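Local coordinates for protein cytochrome c-552 (Thiobacillus ferrooxidans, PDB 1H1O) that carries electrons in the periplasm as a high-potential cytochrome c of the c4 type, with two haems held in two cytochrome c domains, at residues 156-159 with 160-163; 25-29 with 30-34; 143-146 with 147-151. All blocks are in the same frame, centred on the assembly; numbering follows the deposited sequence.

Interaction 1. Residues 156-159 with 160-163; sequences RVNT and LMNQ. With HEM (protoporphyrin IX containing Fe), chain C.
The carbonyl oxygen of the N158 amide meets the backbone of M161: M161 N donates to N158 OD1 in the carbonyl plane, at 2.6 Å and with an almost perfectly straight N-H...O angle of 179°. The amide nitrogen, N158 ND2, turns to the propionate arm of the haem of chain C, 3.5 Å from CBD. The guanidinium of R156 is used at its edge: NH1 donates to O2A at 2.9 Å and NH2 to O2D of the same haem at 2.7 Å, so one planar cation spans both propionates. Its chain is extended from CG to NE, with CG anti to the backbone N (chi1 178°), which gives arginine the length to reach them; NH2 is also bonded to Y42 OH. M161 covers one face of the porphyrin. Bent at chi2 and chi3, its chain curls over the ring and brings SD to the iron at 2.3 Å, while CE lies over two of the pyrrole nitrogens, NA and NB, 3.3 Å from NB. H123 NE2 is the second protein ligand. Thioether sulfur suits the site as a soft, uncharged ligand. L160 packs its CG against CBC at 3.7 Å, an apolar cover for the thioether side of the haem. The first turn of helix 159-165 closes with N162 N bonded to N158 O at 2.6 Å. Asparagine suits the helix start because its short amide folds back onto a backbone N-H there. This is an asparagine N-cap three residues before the axial methionine, within the His/Met haem site of a c-type cytochrome.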
loop_
_atom_site.group_PDB
_atom_site.type_symbol
_atom_site.label_atom_id
_atom_site.label_comp_id
_atom_site.label_asym_id
_atom_site.label_seq_id
_atom_site.Cartn_x
_atom_site.Cartn_y
_atom_site.Cartn_z
ATOM N N ARG A 156 2.723 10.507 6.634
ATOM C CA ARG A 156 3.082 10.071 5.303
ATOM C C ARG A 156 2.490 11.212 4.491
ATOM O O ARG A 156 1.265 11.368 4.413
ATOM C CB ARG A 156 2.436 8.750 4.898
ATOM C CG ARG A 156 2.822 8.404 3.464
ATOM C CD ARG A 156 2.359 7.036 3.030
ATOM N NE ARG A 156 2.490 6.898 1.587
ATOM C CZ ARG A 156 2.215 5.792 0.912
ATOM N NH1 ARG A 156 1.802 4.708 1.556
ATOM N NH2 ARG A 156 2.319 5.784 -0.413
ATOM N N VAL A 157 3.364 12.030 3.914
ATOM C CA VAL A 157 2.939 13.195 3.164
ATOM C C VAL A 157 2.600 12.934 1.708
ATOM O O VAL A 157 3.433 12.487 0.912
ATOM C CB VAL A 157 4.013 14.302 3.221
ATOM C CG1 VAL A 157 3.576 15.490 2.394
ATOM C CG2 VAL A 157 4.247 14.735 4.655
ATOM N N ASN A 158 1.356 13.234 1.372
ATOM C CA ASN A 158 0.842 13.095 0.020
ATOM C C ASN A 158 -0.420 13.941 -0.024
ATOM O O ASN A 158 -1.397 13.665 0.667
ATOM C CB ASN A 158 0.520 11.639 -0.302
ATOM C CG ASN A 158 -0.109 11.479 -1.673
ATOM O OD1 ASN A 158 -1.336 11.408 -1.804
ATOM N ND2 ASN A 158 0.730 11.441 -2.708
ATOM N N THR A 159 -0.374 14.994 -0.824
ATOM C CA THR A 159 -1.501 15.901 -0.939
ATOM C C THR A 159 -2.807 15.148 -1.166
ATOM O O THR A 159 -3.786 15.366 -0.453
ATOM C CB THR A 159 -1.274 16.904 -2.087
ATOM O OG1 THR A 159 -0.122 17.701 -1.794
ATOM C CG2 THR A 159 -2.486 17.815 -2.246
ATOM N N LEU A 160 -2.815 14.247 -2.139
ATOM C CA LEU A 160 -4.022 13.481 -2.455
ATOM C C LEU A 160 -4.564 12.675 -1.293
ATOM O O LEU A 160 -5.697 12.890 -0.847
ATOM C CB LEU A 160 -3.748 12.554 -3.640
ATOM C CG LEU A 160 -4.024 13.095 -5.049
ATOM C CD1 LEU A 160 -3.865 14.596 -5.093
ATOM C CD2 LEU A 160 -3.102 12.401 -6.041
ATOM N N MET A 161 -3.755 11.751 -0.790
ATOM C CA MET A 161 -4.180 10.907 0.319
ATOM C C MET A 161 -4.316 11.619 1.649
ATOM O O MET A 161 -5.132 11.232 2.469
ATOM C CB MET A 161 -3.249 9.705 0.454
ATOM C CG MET A 161 -3.502 8.660 -0.624
ATOM S SD MET A 161 -5.232 8.092 -0.599
ATOM C CE MET A 161 -5.370 7.547 1.096
ATOM N N ASN A 162 -3.512 12.647 1.887
ATOM C CA ASN A 162 -3.669 13.372 3.143
ATOM C C ASN A 162 -5.073 13.982 3.130
ATOM O O ASN A 162 -5.780 13.974 4.142
ATOM C CB ASN A 162 -2.604 14.457 3.296
ATOM C CG ASN A 162 -1.245 13.880 3.629
ATOM O OD1 ASN A 162 -1.151 12.884 4.344
ATOM N ND2 ASN A 162 -0.192 14.503 3.123
ATOM N N GLN A 163 -5.490 14.485 1.971
ATOM C CA GLN A 163 -6.814 15.060 1.868
ATOM C C GLN A 163 -7.869 13.963 1.937
ATOM O O GLN A 163 -8.832 14.090 2.678
ATOM C CB GLN A 163 -6.956 15.854 0.575
ATOM C CG GLN A 163 -6.351 17.235 0.652
ATOM C CD GLN A 163 -7.059 18.101 1.661
ATOM O OE1 GLN A 163 -6.432 18.635 2.579
ATOM N NE2 GLN A 163 -8.378 18.245 1.505
HETATM C CHA HEM C . -2.242 5.437 -1.826
HETATM C CHB HEM C . -6.230 4.130 0.478
HETATM C CHC HEM C . -8.728 7.219 -2.249
HETATM C CHD HEM C . -4.762 8.463 -4.559
HETATM C C1A HEM C . -3.112 4.796 -0.944
HETATM C C2A HEM C . -2.719 3.821 0.050
HETATM C C3A HEM C . -3.835 3.434 0.703
HETATM C C4A HEM C . -4.919 4.203 0.096
HETATM C CMA HEM C . -3.998 2.449 1.823
HETATM C CAA HEM C . -1.319 3.367 0.277
HETATM C CBA HEM C . -0.893 2.234 -0.645
HETATM C CGA HEM C . 0.337 1.672 -0.333
HETATM O O1A HEM C . 0.626 0.626 -0.983
HETATM O O2A HEM C . 1.124 2.144 0.495
HETATM C C1B HEM C . -7.253 4.873 -0.078
HETATM C C2B HEM C . -8.615 4.800 0.383
HETATM C C3B HEM C . -9.303 5.698 -0.369
HETATM C C4B HEM C . -8.379 6.274 -1.300
HETATM C CMB HEM C . -9.076 3.899 1.507
HETATM C CAB HEM C . -10.734 6.102 -0.313
HETATM C CBB HEM C . -11.212 6.529 1.111
HETATM C C1C HEM C . -7.886 7.816 -3.124
HETATM C C2C HEM C . -8.270 8.809 -4.096
HETATM C C3C HEM C . -7.119 9.157 -4.721
HETATM C C4C HEM C . -6.076 8.379 -4.163
HETATM C CMC HEM C . -9.695 9.298 -4.275
HETATM C CAC HEM C . -6.864 10.199 -5.833
HETATM C CBC HEM C . -7.432 11.615 -5.498
HETATM C C1D HEM C . -3.709 7.746 -4.025
HETATM C C2D HEM C . -2.327 7.888 -4.465
HETATM C C3D HEM C . -1.628 7.054 -3.697
HETATM C C4D HEM C . -2.584 6.381 -2.785
HETATM C CMD HEM C . -1.872 8.818 -5.550
HETATM C CAD HEM C . -0.142 6.792 -3.682
HETATM C CBD HEM C . 0.598 7.968 -2.901
HETATM C CGD HEM C . 1.990 8.014 -3.148
HETATM O O1D HEM C . 2.434 8.389 -4.291
HETATM O O2D HEM C . 2.808 7.694 -2.245
HETATM N NA HEM C . -4.443 5.020 -0.909
HETATM N NB HEM C . -7.114 5.785 -1.111
HETATM N NC HEM C . -6.527 7.557 -3.184
HETATM N ND HEM C . -3.839 6.821 -3.003
HETATM FE FE HEM C . -5.494 6.289 -2.071
#

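Interaction 2. Residues 25-29 with 30-34; sequences RDTLY and PIVPR. With HEM (protoporphyrin IX containing Fe), chain D.
Residues Y29 to V32 make a type I beta turn, closed by V32 N donating to Y29 O at 2.8 Å, with P30 at the second position, where its fixed phi fits. The turn reverses the chain, so that D26 before it faces R34 after it in a two-pronged salt bridge. R34 NE reaches D26 OD1 at 2.7 Å and NH2 reaches OD2 at 2.9 Å, each on the syn side; the carboxylate and guanidinium planes are only 19° apart. The third nitrogen, NH1, donates to G138 O, so the arginine ties this loop to the second haem domain. A leucine in its place is likely to leave the D26 carboxylate without its two-pronged mate and G138 O without this donor. T27 and V32 run alongside in opposite senses, T27 CB to V32 CB at 3.6 Å. T27 OG1, set between the backbone N and the carbonyl carbon (chi1 69°), lies 2.7 Å from V32 O and also bonds to R140 NH1. V32 CG2 touches the edge of the Y29 ring at CD1, 3.8 Å away, and the CMD methyl of the chain D haem at 3.7 Å. P33 rests its CD on CAD of that haem at 3.3 Å, rigid and apolar as a pocket wall should be. P33 O accepts from H20 ND1, the proline-carbonyl hold on the axial histidine characteristic of the cytochrome c fold.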
loop_
_atom_site.group_PDB
_atom_site.type_symbol
_atom_site.label_atom_id
_atom_site.label_comp_id
_atom_site.label_asym_id
_atom_site.label_seq_id
_atom_site.Cartn_x
_atom_site.Cartn_y
_atom_site.Cartn_z
ATOM N N ARG A 25 6.205 -17.251 0.774
ATOM C CA ARG A 25 6.123 -16.672 2.111
ATOM C C ARG A 25 5.656 -15.214 2.084
ATOM O O ARG A 25 6.200 -14.390 1.356
ATOM C CB ARG A 25 7.485 -16.763 2.807
ATOM C CG ARG A 25 7.453 -16.347 4.268
ATOM C CD ARG A 25 8.819 -16.456 4.935
ATOM N NE ARG A 25 9.699 -15.344 4.598
ATOM C CZ ARG A 25 10.315 -15.189 3.429
ATOM N NH1 ARG A 25 10.160 -16.083 2.460
ATOM N NH2 ARG A 25 11.088 -14.133 3.231
ATOM N N ASP A 26 4.644 -14.908 2.890
ATOM C CA ASP A 26 4.092 -13.558 2.973
ATOM C C ASP A 26 5.206 -12.612 3.451
ATOM O O ASP A 26 6.369 -13.014 3.545
ATOM C CB ASP A 26 2.921 -13.561 3.964
ATOM C CG ASP A 26 1.982 -12.369 3.781
ATOM O OD1 ASP A 26 2.205 -11.567 2.852
ATOM O OD2 ASP A 26 1.019 -12.243 4.566
ATOM N N THR A 27 4.863 -11.362 3.748
ATOM C CA THR A 27 5.857 -10.401 4.228
ATOM C C THR A 27 6.093 -10.740 5.697
ATOM O O THR A 27 5.261 -11.393 6.309
ATOM C CB THR A 27 5.327 -8.971 4.160
ATOM O OG1 THR A 27 4.297 -8.819 5.138
ATOM C CG2 THR A 27 4.767 -8.672 2.784
ATOM N N LEU A 28 7.206 -10.283 6.264
ATOM C CA LEU A 28 7.535 -10.586 7.660
ATOM C C LEU A 28 6.502 -10.176 8.685
ATOM O O LEU A 28 6.326 -10.872 9.675
ATOM C CB LEU A 28 8.874 -9.961 8.059
ATOM C CG LEU A 28 10.141 -10.767 7.787
ATOM C CD1 LEU A 28 11.283 -10.144 8.572
ATOM C CD2 LEU A 28 9.941 -12.214 8.209
ATOM N N TYR A 29 5.838 -9.045 8.460
ATOM C CA TYR A 29 4.813 -8.553 9.380
ATOM C C TYR A 29 3.696 -7.798 8.651
ATOM O O TYR A 29 3.880 -7.313 7.546
ATOM C CB TYR A 29 5.411 -7.603 10.420
ATOM C CG TYR A 29 6.836 -7.875 10.855
ATOM C CD1 TYR A 29 7.911 -7.389 10.119
ATOM C CD2 TYR A 29 7.108 -8.544 12.048
ATOM C CE1 TYR A 29 9.218 -7.545 10.563
ATOM C CE2 TYR A 29 8.419 -8.710 12.500
ATOM C CZ TYR A 29 9.467 -8.204 11.753
ATOM O OH TYR A 29 10.766 -8.338 12.203
ATOM N N PRO A 30 2.514 -7.696 9.269
ATOM C CA PRO A 30 1.393 -6.979 8.642
ATOM C C PRO A 30 1.784 -5.584 8.107
ATOM O O PRO A 30 1.242 -5.127 7.092
ATOM C CB PRO A 30 0.378 -6.900 9.766
ATOM C CG PRO A 30 0.617 -8.196 10.502
ATOM C CD PRO A 30 2.116 -8.276 10.563
ATOM N N ILE A 31 2.734 -4.925 8.767
ATOM C CA ILE A 31 3.167 -3.595 8.344
ATOM C C ILE A 31 4.118 -3.587 7.156
ATOM O O ILE A 31 4.496 -2.522 6.681
ATOM C CB ILE A 31 3.857 -2.847 9.471
ATOM C CG1 ILE A 31 4.916 -3.757 10.102
ATOM C CG2 ILE A 31 2.826 -2.349 10.453
ATOM C CD1 ILE A 31 5.853 -3.067 11.056
ATOM N N VAL A 32 4.542 -4.760 6.703
ATOM C CA VAL A 32 5.416 -4.823 5.537
ATOM C C VAL A 32 4.464 -5.155 4.412
ATOM O O VAL A 32 3.863 -6.221 4.382
ATOM C CB VAL A 32 6.481 -5.919 5.630
ATOM C CG1 VAL A 32 7.296 -5.934 4.343
ATOM C CG2 VAL A 32 7.406 -5.653 6.807
ATOM N N PRO A 33 4.308 -4.233 3.467
ATOM C CA PRO A 33 3.395 -4.466 2.353
ATOM C C PRO A 33 3.900 -5.465 1.353
ATOM O O PRO A 33 5.115 -5.622 1.154
ATOM C CB PRO A 33 3.258 -3.087 1.739
ATOM C CG PRO A 33 4.655 -2.566 1.861
ATOM C CD PRO A 33 5.052 -2.981 3.280
ATOM N N ARG A 34 2.949 -6.150 0.734
ATOM C CA ARG A 34 3.258 -7.096 -0.314
ATOM C C ARG A 34 3.618 -6.189 -1.482
ATOM O O ARG A 34 3.109 -5.074 -1.585
ATOM C CB ARG A 34 2.025 -7.948 -0.616
ATOM C CG ARG A 34 1.649 -8.809 0.583
ATOM C CD ARG A 34 0.395 -9.610 0.359
ATOM N NE ARG A 34 0.095 -10.402 1.546
ATOM C CZ ARG A 34 -1.081 -10.405 2.161
ATOM N NH1 ARG A 34 -2.070 -9.647 1.699
ATOM N NH2 ARG A 34 -1.272 -11.174 3.225
HETATM C CHA HEM D . 7.655 -0.702 2.063
HETATM C CHB HEM D . 10.552 -1.756 -1.617
HETATM C CHC HEM D . 13.523 -4.025 1.425
HETATM C CHD HEM D . 10.603 -3.085 5.057
HETATM C C1A HEM D . 8.177 -0.780 0.771
HETATM C C2A HEM D . 7.594 -0.183 -0.413
HETATM C C3A HEM D . 8.415 -0.487 -1.458
HETATM C C4A HEM D . 9.494 -1.267 -0.890
HETATM C CMA HEM D . 8.301 -0.118 -2.916
HETATM C CAA HEM D . 6.318 0.623 -0.443
HETATM C CBA HEM D . 5.082 -0.227 -0.812
HETATM C CGA HEM D . 3.853 0.475 -0.825
HETATM O O1A HEM D . 2.808 -0.258 -0.950
HETATM O O2A HEM D . 3.752 1.714 -0.716
HETATM C C1B HEM D . 11.615 -2.468 -1.096
HETATM C C2B HEM D . 12.726 -2.919 -1.900
HETATM C C3B HEM D . 13.587 -3.537 -1.042
HETATM C C4B HEM D . 12.967 -3.486 0.272
HETATM C CMB HEM D . 12.838 -2.681 -3.394
HETATM C CAB HEM D . 14.931 -4.161 -1.317
HETATM C CBB HEM D . 16.003 -3.181 -1.866
HETATM C C1C HEM D . 12.990 -3.983 2.677
HETATM C C2C HEM D . 13.604 -4.550 3.853
HETATM C C3C HEM D . 12.760 -4.263 4.877
HETATM C C4C HEM D . 11.661 -3.554 4.327
HETATM C CMC HEM D . 14.921 -5.278 3.831
HETATM C CAC HEM D . 12.890 -4.586 6.375
HETATM C CBC HEM D . 14.200 -4.043 7.020
HETATM C C1D HEM D . 9.531 -2.355 4.565
HETATM C C2D HEM D . 8.459 -1.852 5.402
HETATM C C3D HEM D . 7.658 -1.166 4.566
HETATM C C4D HEM D . 8.215 -1.279 3.219
HETATM C CMD HEM D . 8.366 -2.073 6.893
HETATM C CAD HEM D . 6.429 -0.381 4.872
HETATM C CBD HEM D . 7.005 0.988 5.512
HETATM C CGD HEM D . 6.175 2.117 5.458
HETATM O O1D HEM D . 5.061 2.071 6.011
HETATM O O2D HEM D . 6.549 3.190 4.903
HETATM N NA HEM D . 9.327 -1.435 0.468
HETATM N NB HEM D . 11.766 -2.818 0.232
HETATM N NC HEM D . 11.788 -3.375 2.990
HETATM N ND HEM D . 9.363 -2.002 3.252
HETATM FE FE HEM D . 10.547 -2.437 1.744
#

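Interaction 3. Residues 143-146 with 147-151; sequences YIIQ and QLTYF. With HEM (protoporphyrin IX containing Fe), chain C.
Y143 lays its ring across Q147, one turn further along helix 141-153. From CB, which packs by P30 O, and with CG anti to the backbone N (chi1 -178°), the ring swings alongside the next turn. CD1 packs on I31 O, while CD2 passes 3.9 Å from Q147 CG and CZ lies by it; this methylene sits over the ring face as a CH-pi contact, 3.5 Å from the centroid and offset toward the rim. CE2 nears O2A of the chain C haem, and on the far side of the ring CE1 touches P33 CD. At the tip, Y143 OH donates to O2A of the chain C haem at 2.7 Å and lies 3.0 Å from O2A of the chain D haem; a weak bond from R55 NH1 also reaches it. Tyrosine suits this spot with an apolar body and a polar end long enough for the propionates. Q146, the residue before Q147, lays its amide nearly flat on the Y150 ring, planes 24° apart, with OE1 over its centre; Y150 OH is bonded to N59 N. T149 OG1 and T149 N both give to I145 O, at 2.6 and 2.9 Å and from opposite faces of its carbonyl plane, which satisfies the hydroxyl within the helix. I144 and L148 form an apolar strip that presses on the chain C haem, L148 CD2 3.6 Å from CHB. F151 adds its ring edge, CE2 3.6 Å from C2A. This helix lines its own domain's haem pocket while Y143 also reaches the chain D haem, at the domain interface of this dihaem c4 cytochrome.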
loop_
_atom_site.group_PDB
_atom_site.type_symbol
_atom_site.label_atom_id
_atom_site.label_comp_id
_atom_site.label_asym_id
_atom_site.label_seq_id
_atom_site.Cartn_x
_atom_site.Cartn_y
_atom_site.Cartn_z
ATOM N N TYR A 143 -1.192 -3.329 6.968
ATOM C CA TYR A 143 -0.470 -2.351 6.183
ATOM C C TYR A 143 -1.372 -1.235 5.693
ATOM O O TYR A 143 -0.999 -0.062 5.750
ATOM C CB TYR A 143 0.208 -2.986 4.987
ATOM C CG TYR A 143 0.992 -1.974 4.202
ATOM C CD1 TYR A 143 2.218 -1.491 4.669
ATOM C CD2 TYR A 143 0.485 -1.450 3.014
ATOM C CE1 TYR A 143 2.919 -0.504 3.960
ATOM C CE2 TYR A 143 1.170 -0.472 2.304
ATOM C CZ TYR A 143 2.380 -0.003 2.775
ATOM O OH TYR A 143 3.047 0.952 2.052
ATOM N N ILE A 144 -2.553 -1.598 5.203
ATOM C CA ILE A 144 -3.495 -0.603 4.711
ATOM C C ILE A 144 -3.893 0.344 5.843
ATOM O O ILE A 144 -3.804 1.573 5.715
ATOM C CB ILE A 144 -4.739 -1.289 4.135
ATOM C CG1 ILE A 144 -4.343 -2.050 2.875
ATOM C CG2 ILE A 144 -5.841 -0.253 3.859
ATOM C CD1 ILE A 144 -5.446 -2.832 2.268
ATOM N N ILE A 145 -4.312 -0.238 6.959
ATOM C CA ILE A 145 -4.709 0.541 8.129
ATOM C C ILE A 145 -3.571 1.456 8.556
ATOM O O ILE A 145 -3.783 2.623 8.887
ATOM C CB ILE A 145 -5.053 -0.372 9.306
ATOM C CG1 ILE A 145 -6.242 -1.259 8.924
ATOM C CG2 ILE A 145 -5.333 0.471 10.560
ATOM C CD1 ILE A 145 -6.660 -2.225 10.002
ATOM N N GLN A 146 -2.357 0.925 8.537
ATOM C CA GLN A 146 -1.196 1.709 8.937
ATOM C C GLN A 146 -0.972 2.890 8.010
ATOM O O GLN A 146 -0.639 3.984 8.448
ATOM C CB GLN A 146 0.065 0.849 8.948
ATOM C CG GLN A 146 1.299 1.631 9.381
ATOM C CD GLN A 146 1.094 2.286 10.743
ATOM O OE1 GLN A 146 0.664 3.444 10.846
ATOM N NE2 GLN A 146 1.381 1.536 11.797
ATOM N N GLN A 147 -1.129 2.668 6.716
ATOM C CA GLN A 147 -0.923 3.759 5.788
ATOM C C GLN A 147 -2.059 4.787 5.902
ATOM O O GLN A 147 -1.821 5.976 5.826
ATOM C CB GLN A 147 -0.781 3.214 4.373
ATOM C CG GLN A 147 0.375 2.222 4.265
ATOM C CD GLN A 147 1.656 2.801 4.821
ATOM O OE1 GLN A 147 2.384 2.145 5.585
ATOM N NE2 GLN A 147 1.941 4.041 4.453
ATOM N N LEU A 148 -3.287 4.331 6.109
ATOM C CA LEU A 148 -4.380 5.266 6.244
ATOM C C LEU A 148 -4.134 6.103 7.500
ATOM O O LEU A 148 -4.441 7.289 7.544
ATOM C CB LEU A 148 -5.711 4.515 6.316
ATOM C CG LEU A 148 -6.104 3.957 4.947
ATOM C CD1 LEU A 148 -7.400 3.163 5.063
ATOM C CD2 LEU A 148 -6.241 5.123 3.953
ATOM N N THR A 149 -3.551 5.479 8.514
ATOM C CA THR A 149 -3.246 6.183 9.749
ATOM C C THR A 149 -2.190 7.258 9.464
ATOM O O THR A 149 -2.309 8.403 9.912
ATOM C CB THR A 149 -2.720 5.204 10.794
ATOM O OG1 THR A 149 -3.705 4.189 11.008
ATOM C CG2 THR A 149 -2.439 5.917 12.123
ATOM N N TYR A 150 -1.159 6.882 8.710
ATOM C CA TYR A 150 -0.074 7.803 8.356
ATOM C C TYR A 150 -0.593 8.965 7.499
ATOM O O TYR A 150 -0.135 10.099 7.625
ATOM C CB TYR A 150 1.014 7.059 7.576
ATOM C CG TYR A 150 1.924 6.147 8.384
ATOM C CD1 TYR A 150 2.480 5.018 7.793
ATOM C CD2 TYR A 150 2.284 6.442 9.703
ATOM C CE1 TYR A 150 3.367 4.205 8.471
ATOM C CE2 TYR A 150 3.184 5.626 10.406
ATOM C CZ TYR A 150 3.722 4.504 9.776
ATOM O OH TYR A 150 4.612 3.655 10.406
ATOM N N PHE A 151 -1.529 8.666 6.609
ATOM C CA PHE A 151 -2.119 9.683 5.744
ATOM C C PHE A 151 -3.026 10.601 6.553
ATOM O O PHE A 151 -3.035 11.816 6.364
ATOM C CB PHE A 151 -2.941 9.027 4.631
ATOM C CG PHE A 151 -2.115 8.418 3.543
ATOM C CD1 PHE A 151 -1.117 9.154 2.917
ATOM C CD2 PHE A 151 -2.385 7.141 3.081
ATOM C CE1 PHE A 151 -0.407 8.625 1.835
ATOM C CE2 PHE A 151 -1.674 6.611 1.992
ATOM C CZ PHE A 151 -0.694 7.359 1.378
HETATM C CHA HEM C . -2.242 5.437 -1.826
HETATM C CHB HEM C . -6.230 4.130 0.478
HETATM C CHC HEM C . -8.728 7.219 -2.249
HETATM C CHD HEM C . -4.762 8.463 -4.559
HETATM C C1A HEM C . -3.112 4.796 -0.944
HETATM C C2A HEM C . -2.719 3.821 0.050
HETATM C C3A HEM C . -3.835 3.434 0.703
HETATM C C4A HEM C . -4.919 4.203 0.096
HETATM C CMA HEM C . -3.998 2.449 1.823
HETATM C CAA HEM C . -1.319 3.367 0.277
HETATM C CBA HEM C . -0.893 2.234 -0.645
HETATM C CGA HEM C . 0.337 1.672 -0.333
HETATM O O1A HEM C . 0.626 0.626 -0.983
HETATM O O2A HEM C . 1.124 2.144 0.495
HETATM C C1B HEM C . -7.253 4.873 -0.078
HETATM C C2B HEM C . -8.615 4.800 0.383
HETATM C C3B HEM C . -9.303 5.698 -0.369
HETATM C C4B HEM C . -8.379 6.274 -1.300
HETATM C CMB HEM C . -9.076 3.899 1.507
HETATM C CAB HEM C . -10.734 6.102 -0.313
HETATM C CBB HEM C . -11.212 6.529 1.111
HETATM C C1C HEM C . -7.886 7.816 -3.124
HETATM C C2C HEM C . -8.270 8.809 -4.096
HETATM C C3C HEM C . -7.119 9.157 -4.721
HETATM C C4C HEM C . -6.076 8.379 -4.163
HETATM C CMC HEM C . -9.695 9.298 -4.275
HETATM C CAC HEM C . -6.864 10.199 -5.833
HETATM C CBC HEM C . -7.432 11.615 -5.498
HETATM C C1D HEM C . -3.709 7.746 -4.025
HETATM C C2D HEM C . -2.327 7.888 -4.465
HETATM C C3D HEM C . -1.628 7.054 -3.697
HETATM C C4D HEM C . -2.584 6.381 -2.785
HETATM C CMD HEM C . -1.872 8.818 -5.550
HETATM C CAD HEM C . -0.142 6.792 -3.682
HETATM C CBD HEM C . 0.598 7.968 -2.901
HETATM C CGD HEM C . 1.990 8.014 -3.148
HETATM O O1D HEM C . 2.434 8.389 -4.291
HETATM O O2D HEM C . 2.808 7.694 -2.245
HETATM N NA HEM C . -4.443 5.020 -0.909
HETATM N NB HEM C . -7.114 5.785 -1.111
HETATM N NC HEM C . -6.527 7.557 -3.184
HETATM N ND HEM C . -3.839 6.821 -3.003
HETATM FE FE HEM C . -5.494 6.289 -2.071
#

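Along the chain the order is interaction 2, interaction 3, interaction 1. Interaction 2 belongs to the first cytochrome c domain, the other two to the second. Interactions 1 and 3 have centres about 11 Å apart and join through the connection from helix 141-153 to helix 159-165, with R156 N close to Y150 O; both border the chain C haem. The centres of interactions 2 and 3 are about 14 Å apart, yet they touch where P30, I31 and P33 pack on Y143. Interactions 1 and 2, with centres about 23 Å apart, flank the chain's centre. Helix 141-153 is thus the middle member, joining both haem pockets of this electron carrier.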